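Local coordinates for putative ATP-grasp superfamily protein (Archaeoglobus fulgidus, PDB 3DF7) that is a putative ATP-grasp protein of unknown function that probably binds ATP and perhaps a metal ion, at residues Leu4-Phe9 and Ala72-Ala77; Tyr39-Phe44 and Phe53-Asp58; Val185-Ile190 and Pro201-Asp206; Gly197-Ala202 and Arg278-Lys283. All blocks are in the same frame, centred on the assembly; numbering follows the deposited sequence.

Interaction 1. Residues Leu4-Phe9 and Ala72-Ala77; sequences LFLFEF and AFLIIA
A chi1 of 172° sets CG of Leu4 anti to the backbone N, and chi2 of 65° then places CD1 3.9 Å from CB of Ala72. Leu6 and Leu74 share this first torsion and run side by side in the same direction, Leu6 CD1 lying 4.0 Å from Leu74 CD2. Further along this face Glu8 lays its CG 3.8 Å from CB of Ile76, while its carboxylate caps the following helix by accepting from the backbone N of Ala10 and of Thr11. On the other face CB of Phe73 approaches the edge of the Phe5 ring, near its plane; chi1 of 75° sets CG of Phe73 between its backbone N and carbonyl carbon, and its ring leads away. Beneath the side chains two parallel strands pair in register through five backbone hydrogen bonds, from Phe5 N to Ala72 O (2.8 Å) up to Phe9 N to Ile76 O (2.9 Å). These are the two inner strands of a four-stranded parallel sheet of Rossmann-like order, flanked by strands 40-42 and 96-97. Helix 18-35 packs on Leu4, Leu6, Glu8 and Leu74, whereas helices 63-67 and 83-92 cover Phe5, Phe73 and Ile75.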
loop_
_atom_site.group_PDB
_atom_site.type_symbol
_atom_site.label_atom_id
_atom_site.label_comp_id
_atom_site.label_asym_id
_atom_site.label_seq_id
_atom_site.Cartn_x
_atom_site.Cartn_y
_atom_site.Cartn_z
ATOM N N LEU A 4 -15.497 2.138 13.184
ATOM C CA LEU A 4 -14.156 2.060 12.613
ATOM C C LEU A 4 -13.633 3.451 12.296
ATOM O O LEU A 4 -14.228 4.180 11.489
ATOM C CB LEU A 4 -14.149 1.226 11.326
ATOM C CG LEU A 4 -12.810 1.272 10.565
ATOM C CD1 LEU A 4 -11.713 0.617 11.395
ATOM C CD2 LEU A 4 -12.955 0.559 9.222
ATOM N N PHE A 5 -12.537 3.834 12.945
ATOM C CA PHE A 5 -11.932 5.126 12.662
ATOM C C PHE A 5 -11.083 4.892 11.419
ATOM O O PHE A 5 -10.100 4.148 11.466
ATOM C CB PHE A 5 -11.034 5.595 13.813
ATOM C CG PHE A 5 -10.209 6.807 13.479
ATOM C CD1 PHE A 5 -10.823 8.002 13.101
ATOM C CD2 PHE A 5 -8.818 6.752 13.516
ATOM C CE1 PHE A 5 -10.063 9.124 12.764
ATOM C CE2 PHE A 5 -8.049 7.870 13.181
ATOM C CZ PHE A 5 -8.676 9.057 12.806
ATOM N N LEU A 6 -11.486 5.505 10.309
ATOM C CA LEU A 6 -10.776 5.374 9.040
ATOM C C LEU A 6 -10.042 6.679 8.745
ATOM O O LEU A 6 -10.648 7.752 8.729
ATOM C CB LEU A 6 -11.763 5.076 7.906
ATOM C CG LEU A 6 -11.142 4.884 6.518
ATOM C CD1 LEU A 6 -10.273 3.649 6.549
ATOM C CD2 LEU A 6 -12.227 4.755 5.447
ATOM N N PHE A 7 -8.739 6.577 8.499
ATOM C CA PHE A 7 -7.918 7.753 8.233
ATOM C C PHE A 7 -6.858 7.511 7.154
ATOM O O PHE A 7 -6.122 6.527 7.210
ATOM C CB PHE A 7 -7.223 8.176 9.535
ATOM C CG PHE A 7 -6.229 9.298 9.371
ATOM C CD1 PHE A 7 -6.592 10.619 9.633
ATOM C CD2 PHE A 7 -4.922 9.032 8.962
ATOM C CE1 PHE A 7 -5.666 11.652 9.490
ATOM C CE2 PHE A 7 -3.989 10.055 8.812
ATOM C CZ PHE A 7 -4.362 11.372 9.078
ATOM N N GLU A 8 -6.790 8.410 6.176
ATOM C CA GLU A 8 -5.773 8.328 5.123
ATOM C C GLU A 8 -5.118 9.710 5.109
ATOM O O GLU A 8 -5.808 10.733 5.093
ATOM C CB GLU A 8 -6.397 7.991 3.768
ATOM C CG GLU A 8 -5.372 7.729 2.667
ATOM C CD GLU A 8 -4.805 9.008 2.087
ATOM O OE1 GLU A 8 -5.609 9.923 1.809
ATOM O OE2 GLU A 8 -3.570 9.100 1.899
ATOM N N PHE A 9 -3.788 9.737 5.121
ATOM C CA PHE A 9 -3.045 10.994 5.201
ATOM C C PHE A 9 -3.353 12.109 4.202
ATOM O O PHE A 9 -3.569 13.248 4.608
ATOM C CB PHE A 9 -1.542 10.715 5.193
ATOM C CG PHE A 9 -0.713 11.869 5.685
ATOM C CD1 PHE A 9 -0.794 12.282 7.016
ATOM C CD2 PHE A 9 0.140 12.547 4.824
ATOM C CE1 PHE A 9 -0.038 13.358 7.484
ATOM C CE2 PHE A 9 0.902 13.625 5.277
ATOM C CZ PHE A 9 0.812 14.032 6.611
ATOM N N ALA A 72 -12.321 0.219 16.452
ATOM C CA ALA A 72 -11.191 -0.240 15.657
ATOM C C ALA A 72 -10.709 0.923 14.806
ATOM O O ALA A 72 -11.393 1.946 14.686
ATOM C CB ALA A 72 -11.607 -1.418 14.765
ATOM N N PHE A 73 -9.524 0.780 14.229
ATOM C CA PHE A 73 -8.997 1.834 13.380
ATOM C C PHE A 73 -8.204 1.238 12.236
ATOM O O PHE A 73 -7.743 0.095 12.305
ATOM C CB PHE A 73 -8.115 2.805 14.188
ATOM C CG PHE A 73 -6.759 2.255 14.551
ATOM C CD1 PHE A 73 -5.704 2.294 13.639
ATOM C CD2 PHE A 73 -6.534 1.700 15.807
ATOM C CE1 PHE A 73 -4.444 1.786 13.974
ATOM C CE2 PHE A 73 -5.279 1.190 16.153
ATOM C CZ PHE A 73 -4.231 1.235 15.230
ATOM N N LEU A 74 -8.072 2.022 11.176
ATOM C CA LEU A 74 -7.308 1.632 10.003
ATOM C C LEU A 74 -6.662 2.914 9.518
ATOM O O LEU A 74 -7.350 3.846 9.095
ATOM C CB LEU A 74 -8.205 1.057 8.903
ATOM C CG LEU A 74 -7.400 0.657 7.658
ATOM C CD1 LEU A 74 -6.376 -0.432 8.032
ATOM C CD2 LEU A 74 -8.335 0.171 6.564
ATOM N N ILE A 75 -5.339 2.959 9.596
ATOM C CA ILE A 75 -4.595 4.131 9.179
ATOM C C ILE A 75 -3.811 3.860 7.903
ATOM O O ILE A 75 -3.062 2.891 7.805
ATOM C CB ILE A 75 -3.659 4.604 10.324
ATOM C CG1 ILE A 75 -4.518 5.218 11.444
ATOM C CG2 ILE A 75 -2.621 5.602 9.800
ATOM C CD1 ILE A 75 -3.759 5.609 12.688
ATOM N N ILE A 76 -4.027 4.719 6.915
ATOM C CA ILE A 76 -3.346 4.621 5.637
ATOM C C ILE A 76 -2.507 5.887 5.521
ATOM O O ILE A 76 -3.048 6.994 5.488
ATOM C CB ILE A 76 -4.339 4.596 4.466
ATOM C CG1 ILE A 76 -5.392 3.506 4.680
ATOM C CG2 ILE A 76 -3.586 4.347 3.169
ATOM C CD1 ILE A 76 -6.633 3.689 3.819
ATOM N N ALA A 77 -1.193 5.730 5.467
ATOM C CA ALA A 77 -0.318 6.889 5.357
ATOM C C ALA A 77 1.045 6.479 4.825
ATOM O O ALA A 77 1.439 5.319 4.924
ATOM C CB ALA A 77 -0.165 7.560 6.719
#

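Interaction 2. Residues Tyr39-Phe44 and Phe53-Asp58; sequences YEITGF and FTLPVD
Leu55 opens the contact by pushing its CD2 methyl against the chain at Ile41 and Gly43, 3.8 Å from the carbonyl O of Gly43 and 4.4 Å from CG2 of Ile41. Phe32 of helix 18-35 touches both Leu55 and Ile41. Next comes Pro56, whose ring bears on the same carbonyl, CD being 3.3 Å from Gly43 O. Gly43 has backbone angles at which a side chain would be jammed against the carbonyl O of Thr42. The Pro56 carbonyl in turn receives a CA-H...O contact from Phe44, with CA 3.1 Å from Pro56 O. The chain here has left the outer strand 40-42 of the parallel sheet and is heading for helix 63-67 and then strand 72-76, a beta-alpha-beta crossover that spans strand 3-8. At Asp58 the two segments meet through side chains: Asp58 CB is 3.5 Å from Phe44 CB, and the ring and carboxylate planes are turned 66° apart. CD1 of the Phe44 ring also lies 3.4 Å from Asp58 O, and the Phe44 side chain touches Phe5 and Met63 while its ring meets that of Tyr66. An alanine in place of Phe44 would probably open a gap beside Asp58 O, Phe5 and Met63 and deprive Tyr66 of its ring partner. The Asp58 carboxylate points its OD2 to a hydrogen bond with the hydroxyl of that same Tyr66.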
loop_
_atom_site.group_PDB
_atom_site.type_symbol
_atom_site.label_atom_id
_atom_site.label_comp_id
_atom_site.label_asym_id
_atom_site.label_seq_id
_atom_site.Cartn_x
_atom_site.Cartn_y
_atom_site.Cartn_z
ATOM N N TYR A 39 -18.627 -1.839 9.139
ATOM C CA TYR A 39 -18.503 -0.994 10.321
ATOM C C TYR A 39 -19.194 0.330 10.097
ATOM O O TYR A 39 -19.498 0.705 8.966
ATOM C CB TYR A 39 -17.037 -0.660 10.623
ATOM C CG TYR A 39 -16.103 -1.833 10.764
ATOM C CD1 TYR A 39 -15.601 -2.490 9.641
ATOM C CD2 TYR A 39 -15.712 -2.282 12.024
ATOM C CE1 TYR A 39 -14.729 -3.567 9.771
ATOM C CE2 TYR A 39 -14.844 -3.358 12.166
ATOM C CZ TYR A 39 -14.356 -3.995 11.037
ATOM O OH TYR A 39 -13.496 -5.055 11.179
ATOM N N GLU A 40 -19.435 1.042 11.188
ATOM C CA GLU A 40 -19.998 2.370 11.087
ATOM C C GLU A 40 -18.729 3.210 11.078
ATOM O O GLU A 40 -17.976 3.226 12.051
ATOM C CB GLU A 40 -20.864 2.699 12.302
ATOM C CG GLU A 40 -21.189 4.172 12.424
ATOM C CD GLU A 40 -22.525 4.420 13.093
ATOM O OE1 GLU A 40 -22.995 3.533 13.837
ATOM O OE2 GLU A 40 -23.103 5.505 12.879
ATOM N N ILE A 41 -18.477 3.882 9.963
ATOM C CA ILE A 41 -17.272 4.687 9.827
ATOM C C ILE A 41 -17.289 5.975 10.636
ATOM O O ILE A 41 -18.267 6.721 10.627
ATOM C CB ILE A 41 -17.016 5.060 8.346
ATOM C CG1 ILE A 41 -17.019 3.801 7.475
ATOM C CG2 ILE A 41 -15.683 5.778 8.212
ATOM C CD1 ILE A 41 -16.009 2.747 7.904
ATOM N N THR A 42 -16.197 6.223 11.345
ATOM C CA THR A 42 -16.048 7.447 12.117
ATOM C C THR A 42 -14.786 8.082 11.559
ATOM O O THR A 42 -13.941 7.387 10.990
ATOM C CB THR A 42 -15.842 7.172 13.618
ATOM O OG1 THR A 42 -14.630 6.437 13.805
ATOM C CG2 THR A 42 -17.009 6.375 14.181
ATOM N N GLY A 43 -14.656 9.394 11.703
ATOM C CA GLY A 43 -13.479 10.059 11.180
ATOM C C GLY A 43 -13.802 11.425 10.622
ATOM O O GLY A 43 -14.906 11.936 10.817
ATOM N N PHE A 44 -12.848 12.001 9.899
ATOM C CA PHE A 44 -13.001 13.335 9.339
ATOM C C PHE A 44 -12.173 13.474 8.069
ATOM O O PHE A 44 -11.319 12.639 7.779
ATOM C CB PHE A 44 -12.510 14.349 10.370
ATOM C CG PHE A 44 -11.121 14.053 10.874
ATOM C CD1 PHE A 44 -10.002 14.482 10.166
ATOM C CD2 PHE A 44 -10.932 13.261 12.005
ATOM C CE1 PHE A 44 -8.717 14.121 10.571
ATOM C CE2 PHE A 44 -9.649 12.892 12.420
ATOM C CZ PHE A 44 -8.538 13.323 11.699
ATOM N N PHE A 53 -17.403 13.150 0.926
ATOM C CA PHE A 53 -17.740 12.156 1.934
ATOM C C PHE A 53 -18.738 12.597 2.989
ATOM O O PHE A 53 -18.807 13.771 3.350
ATOM C CB PHE A 53 -16.462 11.683 2.625
ATOM C CG PHE A 53 -15.404 11.199 1.674
ATOM C CD1 PHE A 53 -14.371 12.042 1.272
ATOM C CD2 PHE A 53 -15.448 9.902 1.172
ATOM C CE1 PHE A 53 -13.394 11.597 0.381
ATOM C CE2 PHE A 53 -14.475 9.449 0.278
ATOM C CZ PHE A 53 -13.447 10.301 -0.116
ATOM N N THR A 54 -19.509 11.632 3.483
ATOM C CA THR A 54 -20.491 11.894 4.518
ATOM C C THR A 54 -19.820 11.824 5.889
ATOM O O THR A 54 -20.195 11.030 6.746
ATOM C CB THR A 54 -21.649 10.886 4.441
ATOM O OG1 THR A 54 -21.125 9.562 4.308
ATOM C CG2 THR A 54 -22.543 11.202 3.236
ATOM N N LEU A 55 -18.797 12.657 6.061
ATOM C CA LEU A 55 -18.053 12.749 7.311
ATOM C C LEU A 55 -17.808 14.225 7.599
ATOM O O LEU A 55 -17.830 15.056 6.687
ATOM C CB LEU A 55 -16.710 12.028 7.192
ATOM C CG LEU A 55 -16.732 10.499 7.110
ATOM C CD1 LEU A 55 -15.347 9.977 6.739
ATOM C CD2 LEU A 55 -17.181 9.934 8.448
ATOM N N PRO A 56 -17.580 14.576 8.870
ATOM C CA PRO A 56 -17.336 15.984 9.183
ATOM C C PRO A 56 -15.926 16.390 8.774
ATOM O O PRO A 56 -15.066 15.536 8.534
ATOM C CB PRO A 56 -17.532 16.036 10.693
ATOM C CG PRO A 56 -17.003 14.701 11.127
ATOM C CD PRO A 56 -17.613 13.762 10.099
ATOM N N VAL A 57 -15.709 17.696 8.685
ATOM C CA VAL A 57 -14.407 18.250 8.341
ATOM C C VAL A 57 -13.698 18.525 9.662
ATOM O O VAL A 57 -14.304 19.055 10.594
ATOM C CB VAL A 57 -14.556 19.584 7.563
ATOM C CG1 VAL A 57 -13.194 20.232 7.352
ATOM C CG2 VAL A 57 -15.230 19.334 6.229
ATOM N N ASP A 58 -12.425 18.155 9.760
ATOM C CA ASP A 58 -11.683 18.401 10.989
ATOM C C ASP A 58 -10.189 18.286 10.714
ATOM O O ASP A 58 -9.775 17.869 9.630
ATOM C CB ASP A 58 -12.080 17.389 12.070
ATOM C CG ASP A 58 -11.899 17.930 13.483
ATOM O OD1 ASP A 58 -11.126 18.892 13.668
ATOM O OD2 ASP A 58 -12.528 17.382 14.414
#

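Interaction 3. Residues Val185-Ile190 and Pro201-Asp206; sequences VNEQII and PARISD
Glu187 reaches out to Arg203 as an extended chain, CG anti to the backbone N (chi1 -176°), and presents both carboxylate oxygens to it. Arg203 bends at chi3 (-66°), which turns NE back towards Glu187, and it grips the carboxylate side-on. NE donates to OE1 of Glu187 over 2.9 Å in a nearly straight bond, with the oxygen in the guanidinium plane. NH2 of Arg203 meets Glu187 OE2 at 2.8 Å from above the carboxylate plane, the two flat groups being 34° apart. OE1 also accepts from the backbone N of Arg203 at 3.1 Å, on its anti side and from the opposite face to NE. Closer to the strand, CB of Ala202 packs 3.8 Å from CB of Glu187, and Ala202 N donates to Val185 O (2.8 Å). Ile204 and Val185 cross at about a right angle, with Ile204 CD1 3.8 Å from Val185 CG1. The loop that follows the cis-proline Pro201 and leads to helix 206-220 is thus drawn back onto strand 180-191 of the ATP-grasp domain. Three donors on one carboxylate fix its rotation, and the paired charges would probably stabilise the ionised form of Glu187 at this partly exposed position.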
loop_
_atom_site.group_PDB
_atom_site.type_symbol
_atom_site.label_atom_id
_atom_site.label_comp_id
_atom_site.label_asym_id
_atom_site.label_seq_id
_atom_site.Cartn_x
_atom_site.Cartn_y
_atom_site.Cartn_z
ATOM N N VAL A 185 -2.782 -10.663 -7.087
ATOM C CA VAL A 185 -1.422 -10.490 -7.588
ATOM C C VAL A 185 -1.579 -9.432 -8.670
ATOM O O VAL A 185 -2.345 -9.611 -9.627
ATOM C CB VAL A 185 -0.834 -11.788 -8.180
ATOM C CG1 VAL A 185 0.520 -11.493 -8.819
ATOM C CG2 VAL A 185 -0.658 -12.825 -7.074
ATOM N N ASN A 186 -0.872 -8.322 -8.502
ATOM C CA ASN A 186 -0.981 -7.199 -9.419
ATOM C C ASN A 186 0.284 -6.902 -10.195
ATOM O O ASN A 186 1.394 -7.135 -9.727
ATOM C CB ASN A 186 -1.390 -5.952 -8.637
ATOM C CG ASN A 186 -2.147 -6.290 -7.368
ATOM O OD1 ASN A 186 -1.609 -6.183 -6.256
ATOM N ND2 ASN A 186 -3.395 -6.716 -7.523
ATOM N N GLU A 187 0.099 -6.370 -11.393
ATOM C CA GLU A 187 1.212 -6.015 -12.252
ATOM C C GLU A 187 1.441 -4.518 -12.076
ATOM O O GLU A 187 0.488 -3.740 -12.058
ATOM C CB GLU A 187 0.843 -6.330 -13.696
ATOM C CG GLU A 187 1.939 -6.111 -14.704
ATOM C CD GLU A 187 1.459 -6.393 -16.111
ATOM O OE1 GLU A 187 0.459 -7.134 -16.260
ATOM O OE2 GLU A 187 2.083 -5.890 -17.061
ATOM N N GLN A 188 2.694 -4.110 -11.931
ATOM C CA GLN A 188 2.991 -2.695 -11.770
ATOM C C GLN A 188 3.614 -2.142 -13.047
ATOM O O GLN A 188 4.466 -2.781 -13.667
ATOM C CB GLN A 188 3.947 -2.473 -10.593
ATOM C CG GLN A 188 3.450 -2.993 -9.240
ATOM C CD GLN A 188 2.168 -2.323 -8.766
ATOM O OE1 GLN A 188 2.003 -1.109 -8.891
ATOM N NE2 GLN A 188 1.260 -3.114 -8.202
ATOM N N ILE A 189 3.163 -0.965 -13.454
ATOM C CA ILE A 189 3.705 -0.325 -14.645
ATOM C C ILE A 189 4.543 0.848 -14.151
ATOM O O ILE A 189 4.022 1.808 -13.581
ATOM C CB ILE A 189 2.577 0.159 -15.576
ATOM C CG1 ILE A 189 1.795 -1.058 -16.090
ATOM C CG2 ILE A 189 3.160 0.948 -16.744
ATOM C CD1 ILE A 189 0.560 -0.717 -16.904
ATOM N N ILE A 190 5.849 0.759 -14.366
ATOM C CA ILE A 190 6.756 1.791 -13.890
ATOM C C ILE A 190 7.359 2.679 -14.970
ATOM O O ILE A 190 7.740 2.212 -16.043
ATOM C CB ILE A 190 7.894 1.154 -13.066
ATOM C CG1 ILE A 190 7.288 0.351 -11.910
ATOM C CG2 ILE A 190 8.840 2.232 -12.543
ATOM C CD1 ILE A 190 8.301 -0.303 -11.011
ATOM N N PRO A 201 -6.161 -8.465 -12.408
ATOM C CA PRO A 201 -4.972 -9.171 -11.919
ATOM C C PRO A 201 -3.813 -9.089 -12.911
ATOM O O PRO A 201 -3.997 -8.706 -14.067
ATOM C CB PRO A 201 -5.475 -10.597 -11.732
ATOM C CG PRO A 201 -6.417 -10.743 -12.886
ATOM C CD PRO A 201 -7.185 -9.426 -12.858
ATOM N N ALA A 202 -2.624 -9.462 -12.454
ATOM C CA ALA A 202 -1.433 -9.412 -13.290
ATOM C C ALA A 202 -1.541 -10.302 -14.521
ATOM O O ALA A 202 -2.166 -11.365 -14.488
ATOM C CB ALA A 202 -0.206 -9.811 -12.471
ATOM N N ARG A 203 -0.924 -9.854 -15.608
ATOM C CA ARG A 203 -0.915 -10.610 -16.851
ATOM C C ARG A 203 0.337 -11.483 -16.815
ATOM O O ARG A 203 1.331 -11.197 -17.479
ATOM C CB ARG A 203 -0.885 -9.647 -18.047
ATOM C CG ARG A 203 -2.122 -8.751 -18.116
ATOM C CD ARG A 203 -1.977 -7.619 -19.129
ATOM N NE ARG A 203 -0.945 -6.666 -18.727
ATOM C CZ ARG A 203 -0.655 -5.553 -19.398
ATOM N NH1 ARG A 203 -1.321 -5.251 -20.507
ATOM N NH2 ARG A 203 0.299 -4.743 -18.959
ATOM N N ILE A 204 0.278 -12.538 -16.007
ATOM C CA ILE A 204 1.398 -13.461 -15.851
ATOM C C ILE A 204 0.910 -14.904 -15.897
ATOM O O ILE A 204 -0.277 -15.173 -15.711
ATOM C CB ILE A 204 2.121 -13.236 -14.501
ATOM C CG1 ILE A 204 1.108 -13.338 -13.356
ATOM C CG2 ILE A 204 2.825 -11.876 -14.502
ATOM C CD1 ILE A 204 1.708 -13.224 -11.965
ATOM N N SER A 205 1.831 -15.830 -16.140
ATOM C CA SER A 205 1.484 -17.244 -16.192
ATOM C C SER A 205 1.136 -17.712 -14.784
ATOM O O SER A 205 1.500 -17.071 -13.796
ATOM C CB SER A 205 2.660 -18.070 -16.721
ATOM O OG SER A 205 3.718 -18.102 -15.777
ATOM N N ASP A 206 0.433 -18.833 -14.694
ATOM C CA ASP A 206 0.045 -19.368 -13.399
ATOM C C ASP A 206 1.259 -19.786 -12.575
ATOM O O ASP A 206 1.266 -19.635 -11.354
ATOM C CB ASP A 206 -0.884 -20.567 -13.580
ATOM C CG ASP A 206 -1.542 -20.985 -12.286
ATOM O OD1 ASP A 206 -2.267 -20.153 -11.701
ATOM O OD2 ASP A 206 -1.336 -22.135 -11.850
#

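Interaction 4. Residues Gly197-Ala202 and Arg278-Lys283; sequences GAVVPA and RQMVRK
Arg278 reaches the chain just past strand 194-200 and donates to two successive carbonyls. Its NE meets Pro201 O at 2.8 Å, nearly in the guanidinium plane; NH2 makes a longer bond of 3.2 Å to Ala202 O, from above that carbonyl's plane. The chain bends at chi3 (-80°), which turns NE towards these oxygens, and CD rests 3.6 Å from CG1 of Val199. The tightly packed part is the antiparallel ladder in the large sheet of the ATP-grasp domain. Ala198 with Val281 and Val200 with Gln279 form its hydrogen-bonded pairs, each closed by two bonds, including Val281 N to Ala198 O and Gln279 N to Val200 O, both 2.7 Å. Gly197 brings its CA to 4.1 Å from CA of Arg282, and a CB on it would strike the carbonyl O of Val281. Helix 256-260 packs on Val200 and Gln279. The partly exposed face is looser: selenomethionine Met280 meets CG2 of Val199 with CE at 4.1 Å, and Arg282 leads away to a salt bridge with Glu300. An alanine in place of Arg278 would probably leave the Pro201 and Ala202 carbonyls without these donors and Asp305 without the guanidinium it pairs with through NH1. Shared between two neutral acceptors and Asp305, the guanidinium ties the loop just past strand 194-200 to the C-terminal residue and is likely to remain charged.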
loop_
_atom_site.group_PDB
_atom_site.type_symbol
_atom_site.label_atom_id
_atom_site.label_comp_id
_atom_site.label_asym_id
_atom_site.label_seq_id
_atom_site.Cartn_x
_atom_site.Cartn_y
_atom_site.Cartn_z
ATOM N N GLY A 197 1.037 2.969 -13.034
ATOM C CA GLY A 197 -0.216 2.241 -13.076
ATOM C C GLY A 197 -0.072 0.802 -12.637
ATOM O O GLY A 197 1.032 0.341 -12.358
ATOM N N ALA A 198 -1.200 0.100 -12.560
ATOM C CA ALA A 198 -1.209 -1.301 -12.171
ATOM C C ALA A 198 -2.269 -2.020 -12.990
ATOM O O ALA A 198 -3.209 -1.402 -13.491
ATOM C CB ALA A 198 -1.511 -1.443 -10.676
ATOM N N VAL A 199 -2.094 -3.325 -13.145
ATOM C CA VAL A 199 -3.038 -4.155 -13.879
ATOM C C VAL A 199 -3.471 -5.229 -12.887
ATOM O O VAL A 199 -2.635 -5.955 -12.345
ATOM C CB VAL A 199 -2.378 -4.795 -15.117
ATOM C CG1 VAL A 199 -3.383 -5.663 -15.855
ATOM C CG2 VAL A 199 -1.850 -3.705 -16.043
ATOM N N VAL A 200 -4.775 -5.303 -12.636
ATOM C CA VAL A 200 -5.343 -6.250 -11.677
ATOM C C VAL A 200 -6.403 -7.141 -12.338
ATOM O O VAL A 200 -7.436 -6.646 -12.784
ATOM C CB VAL A 200 -6.020 -5.481 -10.506
ATOM C CG1 VAL A 200 -6.539 -6.451 -9.460
ATOM C CG2 VAL A 200 -5.035 -4.490 -9.890
ATOM N N PRO A 201 -6.161 -8.465 -12.408
ATOM C CA PRO A 201 -4.972 -9.171 -11.919
ATOM C C PRO A 201 -3.813 -9.089 -12.911
ATOM O O PRO A 201 -3.997 -8.706 -14.067
ATOM C CB PRO A 201 -5.475 -10.597 -11.732
ATOM C CG PRO A 201 -6.417 -10.743 -12.886
ATOM C CD PRO A 201 -7.185 -9.426 -12.858
ATOM N N ALA A 202 -2.624 -9.462 -12.454
ATOM C CA ALA A 202 -1.433 -9.412 -13.290
ATOM C C ALA A 202 -1.541 -10.302 -14.521
ATOM O O ALA A 202 -2.166 -11.365 -14.488
ATOM C CB ALA A 202 -0.206 -9.811 -12.471
ATOM N N ARG A 278 -10.343 -8.137 -15.553
ATOM C CA ARG A 278 -9.089 -7.397 -15.494
ATOM C C ARG A 278 -9.233 -5.888 -15.665
ATOM O O ARG A 278 -9.838 -5.397 -16.624
ATOM C CB ARG A 278 -8.095 -7.949 -16.519
ATOM C CG ARG A 278 -6.738 -7.264 -16.481
ATOM C CD ARG A 278 -5.698 -8.006 -17.326
ATOM N NE ARG A 278 -5.156 -9.168 -16.623
ATOM C CZ ARG A 278 -5.322 -10.429 -17.006
ATOM N NH1 ARG A 278 -6.025 -10.711 -18.095
ATOM N NH2 ARG A 278 -4.774 -11.412 -16.304
ATOM N N GLN A 279 -8.646 -5.159 -14.724
ATOM C CA GLN A 279 -8.695 -3.702 -14.717
ATOM C C GLN A 279 -7.309 -3.086 -14.827
ATOM O O GLN A 279 -6.313 -3.702 -14.449
ATOM C CB GLN A 279 -9.305 -3.207 -13.402
ATOM C CG GLN A 279 -10.698 -3.720 -13.119
ATOM C CD GLN A 279 -11.687 -3.195 -14.118
ATOM O OE1 GLN A 279 -12.366 -3.961 -14.807
ATOM N NE2 GLN A 279 -11.766 -1.880 -14.220
HETATM N N MSE A 280 -7.253 -1.867 -15.355
HETATM C CA MSE A 280 -5.996 -1.142 -15.404
HETATM C C MSE A 280 -6.205 0.115 -14.574
HETATM O O MSE A 280 -7.134 0.884 -14.825
HETATM C CB MSE A 280 -5.593 -0.719 -16.825
HETATM C CG MSE A 280 -4.363 0.205 -16.814
HETATM SE SE MSE A 280 -3.659 0.725 -18.538
HETATM C CE MSE A 280 -2.459 -0.774 -18.835
ATOM N N VAL A 281 -5.358 0.309 -13.570
ATOM C CA VAL A 281 -5.435 1.506 -12.746
ATOM C C VAL A 281 -4.298 2.378 -13.266
ATOM O O VAL A 281 -3.189 1.891 -13.465
ATOM C CB VAL A 281 -5.188 1.190 -11.241
ATOM C CG1 VAL A 281 -5.229 2.479 -10.421
ATOM C CG2 VAL A 281 -6.240 0.216 -10.724
ATOM N N ARG A 282 -4.560 3.651 -13.526
ATOM C CA ARG A 282 -3.480 4.500 -14.003
ATOM C C ARG A 282 -3.616 5.937 -13.555
ATOM O O ARG A 282 -4.721 6.471 -13.432
ATOM C CB ARG A 282 -3.372 4.445 -15.534
ATOM C CG ARG A 282 -4.511 5.112 -16.281
ATOM C CD ARG A 282 -4.394 4.897 -17.792
ATOM N NE ARG A 282 -5.524 5.498 -18.491
ATOM C CZ ARG A 282 -5.840 5.279 -19.763
ATOM N NH1 ARG A 282 -5.111 4.460 -20.516
ATOM N NH2 ARG A 282 -6.905 5.876 -20.277
ATOM N N LYS A 283 -2.466 6.549 -13.298
ATOM C CA LYS A 283 -2.413 7.935 -12.882
ATOM C C LYS A 283 -2.231 8.738 -14.162
ATOM O O LYS A 283 -1.421 8.385 -15.026
ATOM C CB LYS A 283 -1.232 8.155 -11.936
ATOM C CG LYS A 283 -1.073 9.583 -11.453
ATOM C CD LYS A 283 0.174 9.736 -10.590
ATOM C CE LYS A 283 0.099 8.862 -9.348
ATOM N NZ LYS A 283 1.286 9.033 -8.468
#

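Interactions 1 and 2 belong to the same parallel sheet: strand 3-8 pairs with 72-76 on one side and with 40-42 on the other. Interaction 1 is wholly buried, backbone-paired and largely apolar, apart from the helix-capping Glu8, whereas interaction 2, at the sheet's outer strand, is partly exposed and rests on packing and a CA-H...O contact. Interactions 3 and 4, both partly buried, share Pro201 and Ala202. Interaction 4 pairs two strands of the large antiparallel sheet; interaction 3 folds the following loop onto a neighbouring strand. An arginine adds polar bonds in each, a salt bridge in 3 and bonds to carbonyls in 4. Interactions 2 and 3 lie on opposite sides of the chain's centre.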